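Local coordinates for galactan 1,3-beta-galactosidase (Phanerochaete chrysosporium, PDB 7BYT), which probably hydrolyses beta-1,3-linked galactan as an exo-acting glycoside hydrolase of family 43 and carries a carbohydrate-binding module of the CBM6 type, at residues 108-113 against 133-138; 160-165 against 184-189; 78-83 against 96-101; 126-131 against 172-177. All coordinates share one frame; numbering follows the deposited sequence.

Interaction 1: residues 108-113 against 133-138; sequences AMVGVA and ADSRDE. With GLA (alpha-D-galactopyranose), chain F.
Ala108 meets both the backbone and the side chains of 133-138. One direct hydrogen bond joins the segments, from Ser135 N to Ala108 O at 3.0 Å. It is nearly straight at the hydrogen (168°), but the donor sits above the carbonyl plane. Lys129 NZ bonds to the same oxygen, so two donors grip it.

A water makes a second link. It accepts from Ser135 OG and donates to Met109 O and Arg136 O. With OG anti to the backbone N of Ser135 (chi1 178°), the hydroxyl reaches this water, and Ser135 OG lies 3.4 Å from Val110 CG1.

In the family 43 domain, a five-bladed beta-propeller, strand 109-115 belongs to one four-stranded blade. Segment 133-138 is the loop that leads into strand 138-142 of the next. The contact therefore lies between two blades. The touching parts of the two segments run almost at right angles.

The packing centres on the Arg136 guanidinium. Ala108 CB lies over the centre of one face, 3.4 Å from Arg136 CZ. Ala108 CB is also 3.8 Å from Asp134 CG.

Charge pairing holds the arginine in place. Arg136 NH1 forms a salt bridge to Asp134 OD2 at 2.9 Å, in the guanidinium plane but above the carboxylate plane. NH2 bonds to Tyr105 O, and Asp134 OD1 has Lys129 as a second partner. A leucine in place of Arg136 would probably leave Asp134 OD2 without this charged mate and Tyr105 O without its NH2 donor.

Next along the loop, Asp137 OD2 accepts a hydrogen bond from galactose O2 at 2.6 Å.

Interaction 2: residues 160-165 against 184-189; sequences QNFKIS and ATLEAP. With GLA (alpha-D-galactopyranose), chain F.
Phe162 fills the tight part of this contact, with its ring against Leu186 and Pro189. The ring comes closest at its far end, where Phe162 CZ is 3.4 Å from Pro189 CB. Pro189 CG lies in the ring plane, at the edge, 3.7 Å from Phe162 CE1. Nearer the backbone, Phe162 CD1 is 3.9 Å from Leu186 CB, and these two side chains cross at about a right angle. Phe162 CG is anti to its backbone N (chi1 -175°), which sends the ring across to 184-189. Leu153 and Leu200 also touch the Phe162 side chain.

The two segments belong to successive blades of the five-bladed propeller. Strand 161-167 is part of one sheet. Strands 186-187 and 189-194 both pair with strand 197-204 in the next, and the chain turns a corner at Ala188. Just before this corner, the buried Glu187 points away from 160-165, and Glu187 OE2 lies 3.5 Å from galactose C1. Gln160 and Asn161 both face Ser156 and form a classic beta bulge.

The other end is looser and lies nearer solvent. Here Thr185 N donates to Gln160 O at 3.1 Å, a nearly straight bond (170°). The exposed Gln160 side chain bends at chi2 and runs beside Thr185, with Gln160 OE1 3.3 Å from the Thr185 CG2 methyl. Gln160 NE2 bonds to Asn158 O.

Interaction 3: residues 78-83 against 96-101; sequences NVVERP and MWFHSD. With GLA (alpha-D-galactopyranose), chain F.
Val80 and Phe98 form the apolar centre, with Val80 CG1 3.7 Å from Phe98 CD1. They lie across a beta hairpin of strands 79-88 and 93-101, part of one blade of the five-bladed propeller. Phe98 CG sits between its backbone N and carbonyl carbon (chi1 50°), which carries the ring over to Val80. Pro83 and Met96 extend this apolar patch at a looser distance, and Val48 of the preceding blade touches Val80, Pro83 and Met96.

Outward from the centre comes the antiparallel backbone pairing. Val79 with Asp101 and Glu81 with His99 are hydrogen-bonded pairs, with two N-H to O bonds each. Val80 with Ser100 between them is a non-hydrogen-bonded pair. A water donates to Val79 O and accepts from Ser100 OG, whose partner beyond the hairpin is Ser127.

On the face with Glu81 and His99 the contact becomes polar. His99 NE2 donates to Asp101 OD2 at 2.6 Å, in the ring plane and on the anti lone pair of the carboxylate. This bond probably fixes the rotation of the imidazole. At the other ring nitrogen, a water in the ring plane lies 2.7 Å from His99 ND1 and donates to Glu81 OE1.

The polar edge, on the innermost strand of the blade, binds galactose. Glu81 OE1 accepts from galactose O4 at 2.7 Å and galactose O3 at 3.2 Å, while Glu81 OE2 is held by Tyr105 OH. The extended Arg82 side chain reaches the same sugar: Arg82 NE donates to galactose O3 at 3.0 Å, and NH2 to galactose O2 at 2.9 Å.

Interaction 4: residues 126-131 against 172-177; sequences GSFKPL and YNVTAQ. With NAG (2-acetamido-2-deoxy-beta-D-glucopyranose), chain C.
Leu131 and Val174 lead the apolar part of this contact, crossing at about a right angle with Leu131 CG 4.2 Å from Val174 CG1. Pro130 CB lies 3.8 Å from Val174 CG2. Leu131 CD2 lies 3.7 Å from C6 of the N-acetylglucosamine. An alanine at Leu131 would probably open a gap beside Val174 and take away the van der Waals contact to C6 of the sugar.

The Phe128 ring meets polar atoms. Its CG lies between the backbone N and the carbonyl carbon (chi1 62°), which swings the ring against 172-177. Phe128 CE2 is 3.5 Å from Asn173 OD1, with ring and amide planes 85° apart, and CZ is near Tyr172 O.

No direct hydrogen bond joins the segments. A water bridges them, accepting from Leu131 N at 2.8 Å and donating to Val174 O at 2.7 Å. Asn173 ND2 is bonded covalently to the sugar, which marks this as an N-glycosylation site.

The contact joins the end of one blade's outermost strand, 123-128, and the residues just after it to the start of strand 174-181, outermost in the next blade. Strand 123-128 lies beside strand 109-115. Strand 174-181 lies beside strand 161-167, and Leu152 of strand 150-156 touches both Pro130 and Val174.

How the interactions relate
All four contacts lie in the family 43 propeller. Interaction 3 comes first along the chain and closes before interaction 1 opens. Interactions 1 and 4 alternate their segments, as do interactions 4 and 2. Interactions 3, 1 and 4 share the sheet of strands 79-88, 93-101, 109-115 and 123-128. Interactions 4 and 2 share the next sheet, through neighbouring strands 174-181 and 161-167. The centres of interactions 1 and 3 are about 7 Å apart. Those of interactions 2 and 3 are about 16 Å apart. Interactions 1, 2 and 3 all reach the galactose, so successive blades build one sugar site. Interaction 4 lies at the glycosylated outer rim.

Interaction 1: residues 108-113 against 133-138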
# COMPACT_ATOMS: atom_id res chain seq x y z
N ALA A 108 20.10 -8.92 8.51
CA ALA A 108 19.29 -9.73 7.59
C ALA A 108 18.80 -11.03 8.23
O ALA A 108 19.16 -12.13 7.82
CB ALA A 108 20.06 -10.01 6.30
N MET A 109 17.95 -10.87 9.24
CA MET A 109 17.35 -12.00 9.94
C MET A 109 15.83 -11.94 9.86
O MET A 109 15.25 -10.94 9.43
CB MET A 109 17.81 -12.03 11.39
CG MET A 109 19.30 -12.21 11.48
SD MET A 109 19.89 -12.01 13.15
CE MET A 109 21.35 -13.05 13.09
N VAL A 110 15.20 -13.05 10.25
CA VAL A 110 13.79 -13.06 10.61
C VAL A 110 13.69 -13.07 12.12
O VAL A 110 14.60 -13.50 12.84
CB VAL A 110 13.02 -14.27 10.05
CG1 VAL A 110 12.99 -14.25 8.54
CG2 VAL A 110 13.61 -15.59 10.58
N GLY A 111 12.55 -12.59 12.62
CA GLY A 111 12.22 -12.77 14.02
C GLY A 111 10.86 -13.43 14.15
O GLY A 111 10.03 -13.32 13.24
N VAL A 112 10.61 -14.11 15.27
CA VAL A 112 9.37 -14.85 15.49
C VAL A 112 8.84 -14.51 16.88
O VAL A 112 9.62 -14.33 17.82
CB VAL A 112 9.58 -16.37 15.33
CG1 VAL A 112 8.27 -17.13 15.57
CG2 VAL A 112 10.14 -16.70 13.94
N ALA A 113 7.51 -14.40 17.00
CA ALA A 113 6.86 -14.16 18.28
C ALA A 113 5.53 -14.92 18.28
O ALA A 113 4.96 -15.19 17.22
CB ALA A 113 6.64 -12.67 18.55
N ALA A 133 21.21 -18.16 5.87
CA ALA A 133 21.33 -17.18 4.81
C ALA A 133 20.51 -15.93 5.12
O ALA A 133 19.64 -15.91 6.00
CB ALA A 133 20.90 -17.78 3.47
N ASP A 134 20.79 -14.86 4.36
CA ASP A 134 20.11 -13.59 4.59
C ASP A 134 18.61 -13.72 4.39
O ASP A 134 18.12 -14.43 3.51
CB ASP A 134 20.55 -12.55 3.56
CG ASP A 134 21.96 -12.05 3.77
OD1 ASP A 134 22.61 -12.40 4.77
OD2 ASP A 134 22.39 -11.27 2.89
N SER A 135 17.87 -12.96 5.19
CA SER A 135 16.47 -12.69 4.91
C SER A 135 16.23 -11.22 5.23
O SER A 135 16.53 -10.78 6.35
CB SER A 135 15.57 -13.60 5.75
OG SER A 135 14.19 -13.34 5.52
N ARG A 136 15.75 -10.46 4.24
CA ARG A 136 15.36 -9.07 4.48
C ARG A 136 13.85 -8.95 4.29
O ARG A 136 13.11 -9.44 5.13
CB ARG A 136 16.22 -8.09 3.66
CG ARG A 136 17.65 -8.03 4.20
CD ARG A 136 18.56 -7.10 3.40
NE ARG A 136 19.89 -6.97 4.00
CZ ARG A 136 20.89 -7.82 3.80
NH1 ARG A 136 20.71 -8.88 3.01
NH2 ARG A 136 22.06 -7.62 4.38
N ASP A 137 13.37 -8.31 3.22
CA ASP A 137 11.92 -8.32 3.01
C ASP A 137 11.41 -9.76 3.00
O ASP A 137 12.02 -10.64 2.40
CB ASP A 137 11.56 -7.70 1.67
CG ASP A 137 11.54 -6.20 1.70
OD1 ASP A 137 12.12 -5.59 2.63
OD2 ASP A 137 11.00 -5.62 0.74
N GLU A 138 10.29 -9.99 3.67
CA GLU A 138 9.74 -11.33 3.77
C GLU A 138 8.22 -11.27 3.82
O GLU A 138 7.61 -10.23 4.07
CB GLU A 138 10.29 -12.13 4.97
CG GLU A 138 10.20 -11.40 6.32
CD GLU A 138 8.79 -11.00 6.73
OE1 GLU A 138 8.64 -9.83 7.12
OE2 GLU A 138 7.87 -11.85 6.73
C1 GLA F . 12.23 -1.23 0.91
C2 GLA F . 11.72 -2.38 1.76
C3 GLA F . 11.23 -1.81 3.09
C4 GLA F . 12.41 -1.13 3.80
C5 GLA F . 13.02 -0.08 2.87
C6 GLA F . 14.29 0.53 3.47
O1 GLA F . 11.17 -0.27 0.71
O2 GLA F . 10.69 -3.04 1.05
O3 GLA F . 10.66 -2.84 3.91
O4 GLA F . 13.39 -2.09 4.24
O5 GLA F . 13.34 -0.63 1.58
O6 GLA F . 15.36 -0.41 3.44
O HOH W 1 13.53 -11.20 7.11

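Interaction 2: residues 160-165 against 184-189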
# COMPACT_ATOMS: atom_id res chain seq x y z
N GLN A 160 19.72 -10.24 -3.78
CA GLN A 160 19.85 -10.67 -5.17
C GLN A 160 19.00 -11.89 -5.49
O GLN A 160 18.52 -12.01 -6.61
CB GLN A 160 21.32 -10.95 -5.50
CG GLN A 160 22.24 -9.73 -5.31
CD GLN A 160 21.68 -8.46 -5.94
OE1 GLN A 160 21.66 -8.33 -7.16
NE2 GLN A 160 21.22 -7.52 -5.10
N ASN A 161 18.80 -12.79 -4.53
CA ASN A 161 18.20 -14.10 -4.80
C ASN A 161 16.95 -14.27 -3.96
O ASN A 161 17.01 -14.18 -2.73
CB ASN A 161 19.19 -15.23 -4.48
CG ASN A 161 20.50 -15.08 -5.23
OD1 ASN A 161 20.54 -14.57 -6.35
ND2 ASN A 161 21.58 -15.53 -4.60
N PHE A 162 15.82 -14.53 -4.63
CA PHE A 162 14.53 -14.60 -3.97
C PHE A 162 14.20 -16.05 -3.64
O PHE A 162 14.17 -16.90 -4.53
CB PHE A 162 13.41 -13.99 -4.81
CG PHE A 162 12.13 -13.95 -4.06
CD1 PHE A 162 11.91 -12.97 -3.11
CD2 PHE A 162 11.18 -14.94 -4.24
CE1 PHE A 162 10.75 -12.96 -2.36
CE2 PHE A 162 10.01 -14.93 -3.49
CZ PHE A 162 9.81 -13.94 -2.55
N LYS A 163 13.92 -16.32 -2.36
CA LYS A 163 13.77 -17.68 -1.88
C LYS A 163 12.38 -17.94 -1.33
O LYS A 163 11.73 -17.05 -0.77
CB LYS A 163 14.83 -18.01 -0.81
CG LYS A 163 16.23 -18.05 -1.39
CD LYS A 163 17.28 -18.29 -0.34
CE LYS A 163 18.67 -18.21 -0.96
NZ LYS A 163 19.73 -18.20 0.09
N ILE A 164 11.91 -19.17 -1.53
CA ILE A 164 10.73 -19.70 -0.87
C ILE A 164 11.17 -20.96 -0.14
O ILE A 164 11.79 -21.84 -0.74
CB ILE A 164 9.61 -20.01 -1.88
CG1 ILE A 164 9.18 -18.73 -2.61
CG2 ILE A 164 8.42 -20.71 -1.17
CD1 ILE A 164 8.24 -18.97 -3.77
N SER A 165 10.88 -21.03 1.16
CA SER A 165 11.27 -22.18 1.96
C SER A 165 10.15 -22.56 2.91
O SER A 165 9.37 -21.72 3.36
CB SER A 165 12.59 -21.95 2.70
OG SER A 165 13.61 -21.52 1.81
N ALA A 184 17.05 -12.37 -9.17
CA ALA A 184 15.76 -11.76 -9.43
C ALA A 184 15.56 -10.39 -8.77
O ALA A 184 14.66 -9.65 -9.19
CB ALA A 184 14.63 -12.71 -9.01
N THR A 185 16.38 -10.03 -7.78
CA THR A 185 16.27 -8.75 -7.05
C THR A 185 14.82 -8.40 -6.72
O THR A 185 14.34 -7.29 -6.98
CB THR A 185 16.99 -7.59 -7.76
OG1 THR A 185 16.36 -7.30 -9.02
CG2 THR A 185 18.45 -7.92 -7.98
N LEU A 186 14.12 -9.36 -6.13
CA LEU A 186 12.73 -9.16 -5.72
C LEU A 186 12.64 -8.86 -4.23
O LEU A 186 13.37 -9.44 -3.42
CB LEU A 186 11.90 -10.42 -6.01
CG LEU A 186 11.78 -10.78 -7.49
CD1 LEU A 186 11.01 -12.09 -7.60
CD2 LEU A 186 11.07 -9.69 -8.28
N GLU A 187 11.72 -7.98 -3.87
CA GLU A 187 11.41 -7.79 -2.45
C GLU A 187 9.91 -7.56 -2.30
O GLU A 187 9.13 -7.83 -3.23
CB GLU A 187 12.35 -6.78 -1.76
CG GLU A 187 12.28 -5.40 -2.31
CD GLU A 187 13.15 -4.38 -1.55
OE1 GLU A 187 14.02 -4.71 -0.69
OE2 GLU A 187 12.97 -3.19 -1.85
N ALA A 188 9.49 -7.18 -1.10
CA ALA A 188 8.08 -6.97 -0.76
C ALA A 188 7.16 -8.07 -1.29
O ALA A 188 6.16 -7.78 -1.96
CB ALA A 188 7.63 -5.59 -1.26
N PRO A 189 7.44 -9.34 -1.01
CA PRO A 189 6.64 -10.42 -1.59
C PRO A 189 5.31 -10.65 -0.87
O PRO A 189 5.11 -10.32 0.30
CB PRO A 189 7.53 -11.65 -1.39
CG PRO A 189 8.25 -11.33 -0.09
CD PRO A 189 8.57 -9.87 -0.21
C1 GLA F . 12.23 -1.23 0.91
C2 GLA F . 11.72 -2.38 1.76
C3 GLA F . 11.23 -1.81 3.09
C4 GLA F . 12.41 -1.13 3.80
C5 GLA F . 13.02 -0.08 2.87
C6 GLA F . 14.29 0.53 3.47
O1 GLA F . 11.17 -0.27 0.71
O2 GLA F . 10.69 -3.04 1.05
O3 GLA F . 10.66 -2.84 3.91
O4 GLA F . 13.39 -2.09 4.24
O5 GLA F . 13.34 -0.63 1.58
O6 GLA F . 15.36 -0.41 3.44

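Interaction 3: residues 78-83 against 96-101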
# COMPACT_ATOMS: atom_id res chain seq x y z
N ASN A 78 17.01 -1.20 16.79
CA ASN A 78 16.97 -2.18 15.73
C ASN A 78 15.78 -1.91 14.82
O ASN A 78 15.05 -0.95 15.01
CB ASN A 78 16.94 -3.58 16.33
CG ASN A 78 18.30 -4.03 16.79
OD1 ASN A 78 19.19 -4.25 15.98
ND2 ASN A 78 18.49 -4.10 18.10
N VAL A 79 15.61 -2.78 13.83
CA VAL A 79 14.57 -2.62 12.81
C VAL A 79 13.66 -3.84 12.85
O VAL A 79 14.14 -4.98 12.88
CB VAL A 79 15.20 -2.47 11.41
CG1 VAL A 79 14.15 -2.58 10.31
CG2 VAL A 79 15.96 -1.16 11.31
N VAL A 80 12.35 -3.59 12.86
CA VAL A 80 11.32 -4.63 12.75
C VAL A 80 10.40 -4.20 11.62
O VAL A 80 9.76 -3.14 11.70
CB VAL A 80 10.52 -4.77 14.05
CG1 VAL A 80 9.30 -5.63 13.83
CG2 VAL A 80 11.41 -5.33 15.17
N GLU A 81 10.33 -5.00 10.55
CA GLU A 81 9.57 -4.62 9.37
C GLU A 81 8.67 -5.75 8.89
O GLU A 81 8.95 -6.93 9.12
CB GLU A 81 10.51 -4.20 8.22
CG GLU A 81 11.06 -2.79 8.42
CD GLU A 81 12.12 -2.39 7.41
OE1 GLU A 81 12.48 -3.20 6.53
OE2 GLU A 81 12.60 -1.24 7.50
N ARG A 82 7.58 -5.36 8.25
CA ARG A 82 6.72 -6.28 7.52
C ARG A 82 6.22 -7.46 8.35
O ARG A 82 6.39 -8.63 7.97
CB ARG A 82 7.40 -6.75 6.24
CG ARG A 82 7.69 -5.55 5.30
CD ARG A 82 8.30 -5.96 3.96
NE ARG A 82 8.54 -4.78 3.13
CZ ARG A 82 7.61 -4.22 2.35
NH1 ARG A 82 6.38 -4.74 2.31
NH2 ARG A 82 7.90 -3.15 1.63
N PRO A 83 5.57 -7.20 9.48
CA PRO A 83 5.06 -8.31 10.30
C PRO A 83 3.98 -9.07 9.56
O PRO A 83 3.23 -8.51 8.75
CB PRO A 83 4.48 -7.59 11.53
CG PRO A 83 4.03 -6.24 10.97
CD PRO A 83 5.13 -5.89 9.99
N MET A 96 3.73 -14.83 14.79
CA MET A 96 4.13 -13.64 14.04
C MET A 96 5.55 -13.82 13.55
O MET A 96 6.44 -14.22 14.31
CB MET A 96 4.07 -12.41 14.95
CG MET A 96 4.47 -11.13 14.22
SD MET A 96 4.64 -9.71 15.32
CE MET A 96 2.95 -9.54 15.89
N TRP A 97 5.77 -13.53 12.26
CA TRP A 97 7.10 -13.43 11.68
C TRP A 97 7.33 -11.99 11.24
O TRP A 97 6.38 -11.28 10.90
CB TRP A 97 7.23 -14.35 10.46
CG TRP A 97 7.34 -15.81 10.83
CD1 TRP A 97 6.41 -16.55 11.51
CD2 TRP A 97 8.44 -16.69 10.56
NE1 TRP A 97 6.87 -17.84 11.69
CE2 TRP A 97 8.11 -17.95 11.11
CE3 TRP A 97 9.67 -16.53 9.90
CZ2 TRP A 97 8.97 -19.05 11.02
CZ3 TRP A 97 10.52 -17.63 9.82
CH2 TRP A 97 10.17 -18.87 10.38
N PHE A 98 8.59 -11.56 11.24
CA PHE A 98 8.93 -10.23 10.75
C PHE A 98 10.37 -10.21 10.29
O PHE A 98 11.17 -11.08 10.64
CB PHE A 98 8.68 -9.15 11.83
CG PHE A 98 9.31 -9.47 13.16
CD1 PHE A 98 10.60 -9.06 13.46
CD2 PHE A 98 8.58 -10.17 14.11
CE1 PHE A 98 11.15 -9.34 14.70
CE2 PHE A 98 9.13 -10.46 15.35
CZ PHE A 98 10.42 -10.04 15.64
N HIS A 99 10.69 -9.19 9.50
CA HIS A 99 12.07 -8.91 9.12
C HIS A 99 12.74 -8.25 10.32
O HIS A 99 12.28 -7.21 10.80
CB HIS A 99 12.06 -8.00 7.90
CG HIS A 99 13.39 -7.44 7.52
ND1 HIS A 99 13.51 -6.45 6.57
CD2 HIS A 99 14.65 -7.72 7.93
CE1 HIS A 99 14.79 -6.13 6.43
NE2 HIS A 99 15.50 -6.89 7.23
N SER A 100 13.79 -8.88 10.82
CA SER A 100 14.54 -8.44 11.99
C SER A 100 15.91 -7.97 11.53
O SER A 100 16.64 -8.74 10.89
CB SER A 100 14.67 -9.62 12.95
OG SER A 100 15.40 -9.29 14.11
N ASP A 101 16.27 -6.72 11.82
CA ASP A 101 17.52 -6.21 11.27
C ASP A 101 18.16 -5.18 12.18
O ASP A 101 17.59 -4.73 13.17
CB ASP A 101 17.32 -5.65 9.85
CG ASP A 101 18.39 -6.13 8.89
OD1 ASP A 101 19.57 -6.13 9.29
OD2 ASP A 101 18.06 -6.52 7.74
C1 GLA F . 12.23 -1.23 0.91
C2 GLA F . 11.72 -2.38 1.76
C3 GLA F . 11.23 -1.81 3.09
C4 GLA F . 12.41 -1.13 3.80
C5 GLA F . 13.02 -0.08 2.87
C6 GLA F . 14.29 0.53 3.47
O1 GLA F . 11.17 -0.27 0.71
O2 GLA F . 10.69 -3.04 1.05
O3 GLA F . 10.66 -2.84 3.91
O4 GLA F . 13.39 -2.09 4.24
O5 GLA F . 13.34 -0.63 1.58
O6 GLA F . 15.36 -0.41 3.44
O HOH W 2 14.42 -6.89 14.90
O HOH W 3 11.45 -5.42 5.21

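Interaction 4: residues 126-131 against 172-177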
# COMPACT_ATOMS: atom_id res chain seq x y z
N GLY A 126 13.03 -14.98 19.44
CA GLY A 126 14.38 -14.84 18.93
C GLY A 126 14.39 -14.56 17.44
O GLY A 126 13.39 -14.68 16.74
N SER A 127 15.58 -14.17 16.97
CA SER A 127 15.84 -13.89 15.57
C SER A 127 16.89 -14.85 15.04
O SER A 127 17.71 -15.38 15.80
CB SER A 127 16.32 -12.44 15.38
OG SER A 127 15.31 -11.51 15.77
N PHE A 128 16.86 -15.09 13.72
CA PHE A 128 17.80 -16.03 13.10
C PHE A 128 17.85 -15.81 11.59
O PHE A 128 16.96 -15.21 10.99
CB PHE A 128 17.45 -17.50 13.42
CG PHE A 128 16.10 -17.94 12.93
CD1 PHE A 128 14.96 -17.77 13.71
CD2 PHE A 128 15.96 -18.57 11.69
CE1 PHE A 128 13.73 -18.19 13.26
CE2 PHE A 128 14.72 -18.99 11.24
CZ PHE A 128 13.60 -18.80 12.02
N LYS A 129 18.91 -16.34 10.98
CA LYS A 129 19.02 -16.38 9.53
C LYS A 129 18.43 -17.68 9.02
O LYS A 129 18.90 -18.76 9.43
CB LYS A 129 20.48 -16.28 9.10
CG LYS A 129 21.10 -14.89 9.27
CD LYS A 129 22.44 -14.82 8.55
CE LYS A 129 23.03 -13.42 8.58
NZ LYS A 129 22.36 -12.52 7.59
N PRO A 130 17.43 -17.65 8.14
CA PRO A 130 16.86 -18.91 7.61
C PRO A 130 17.91 -19.73 6.88
O PRO A 130 18.53 -19.27 5.92
CB PRO A 130 15.77 -18.42 6.64
CG PRO A 130 15.46 -17.03 7.10
CD PRO A 130 16.74 -16.46 7.62
N LEU A 131 18.12 -20.97 7.36
CA LEU A 131 19.12 -21.87 6.79
C LEU A 131 20.50 -21.21 6.74
O LEU A 131 21.34 -21.56 5.91
CB LEU A 131 18.69 -22.39 5.41
CG LEU A 131 17.29 -23.02 5.42
CD1 LEU A 131 16.85 -23.34 4.01
CD2 LEU A 131 17.27 -24.25 6.26
N TYR A 172 7.84 -22.34 13.49
CA TYR A 172 8.91 -21.70 14.25
C TYR A 172 10.22 -21.61 13.49
O TYR A 172 11.06 -20.78 13.85
CB TYR A 172 9.20 -22.46 15.55
CG TYR A 172 8.15 -22.41 16.64
CD1 TYR A 172 7.06 -21.55 16.59
CD2 TYR A 172 8.27 -23.24 17.75
CE1 TYR A 172 6.11 -21.53 17.62
CE2 TYR A 172 7.35 -23.22 18.77
CZ TYR A 172 6.27 -22.38 18.70
OH TYR A 172 5.37 -22.40 19.74
N ASN A 173 10.44 -22.46 12.50
CA ASN A 173 11.74 -22.51 11.85
C ASN A 173 11.55 -22.79 10.38
O ASN A 173 10.55 -23.39 9.98
CB ASN A 173 12.60 -23.61 12.48
CG ASN A 173 14.05 -23.53 12.06
OD1 ASN A 173 14.51 -22.52 11.53
ND2 ASN A 173 14.78 -24.62 12.31
N VAL A 174 12.51 -22.34 9.59
CA VAL A 174 12.62 -22.64 8.17
C VAL A 174 13.48 -23.88 8.05
O VAL A 174 14.63 -23.88 8.48
CB VAL A 174 13.28 -21.47 7.42
CG1 VAL A 174 13.36 -21.77 5.95
CG2 VAL A 174 12.50 -20.16 7.68
N THR A 175 12.94 -24.95 7.46
CA THR A 175 13.68 -26.21 7.46
C THR A 175 14.04 -26.79 6.11
O THR A 175 14.87 -27.70 6.06
CB THR A 175 12.96 -27.27 8.30
OG1 THR A 175 11.66 -27.50 7.74
CG2 THR A 175 12.84 -26.81 9.75
N ALA A 176 13.46 -26.31 5.01
CA ALA A 176 13.86 -26.82 3.70
C ALA A 176 13.64 -25.75 2.65
O ALA A 176 12.60 -25.09 2.65
CB ALA A 176 13.06 -28.07 3.32
N GLN A 177 14.62 -25.58 1.76
CA GLN A 177 14.42 -24.69 0.63
C GLN A 177 13.50 -25.35 -0.37
O GLN A 177 13.55 -26.57 -0.58
CB GLN A 177 15.75 -24.45 -0.09
CG GLN A 177 16.74 -23.67 0.67
CD GLN A 177 17.90 -23.22 -0.18
OE1 GLN A 177 17.80 -22.23 -0.92
NE2 GLN A 177 19.01 -23.94 -0.11
C1 NAG C . 16.17 -24.70 11.94
C2 NAG C . 17.04 -25.17 13.08
C3 NAG C . 18.49 -25.31 12.61
C4 NAG C . 18.56 -26.20 11.37
C5 NAG C . 17.59 -25.69 10.31
C6 NAG C . 17.52 -26.56 9.08
C7 NAG C . 16.46 -24.57 15.39
C8 NAG C . 16.41 -23.47 16.41
N2 NAG C . 16.95 -24.24 14.19
O3 NAG C . 19.29 -25.84 13.66
O4 NAG C . 19.87 -26.20 10.81
O5 NAG C . 16.27 -25.62 10.85
O6 NAG C . 17.12 -27.89 9.42
O7 NAG C . 16.08 -25.71 15.64
O HOH W 4 16.44 -22.02 9.38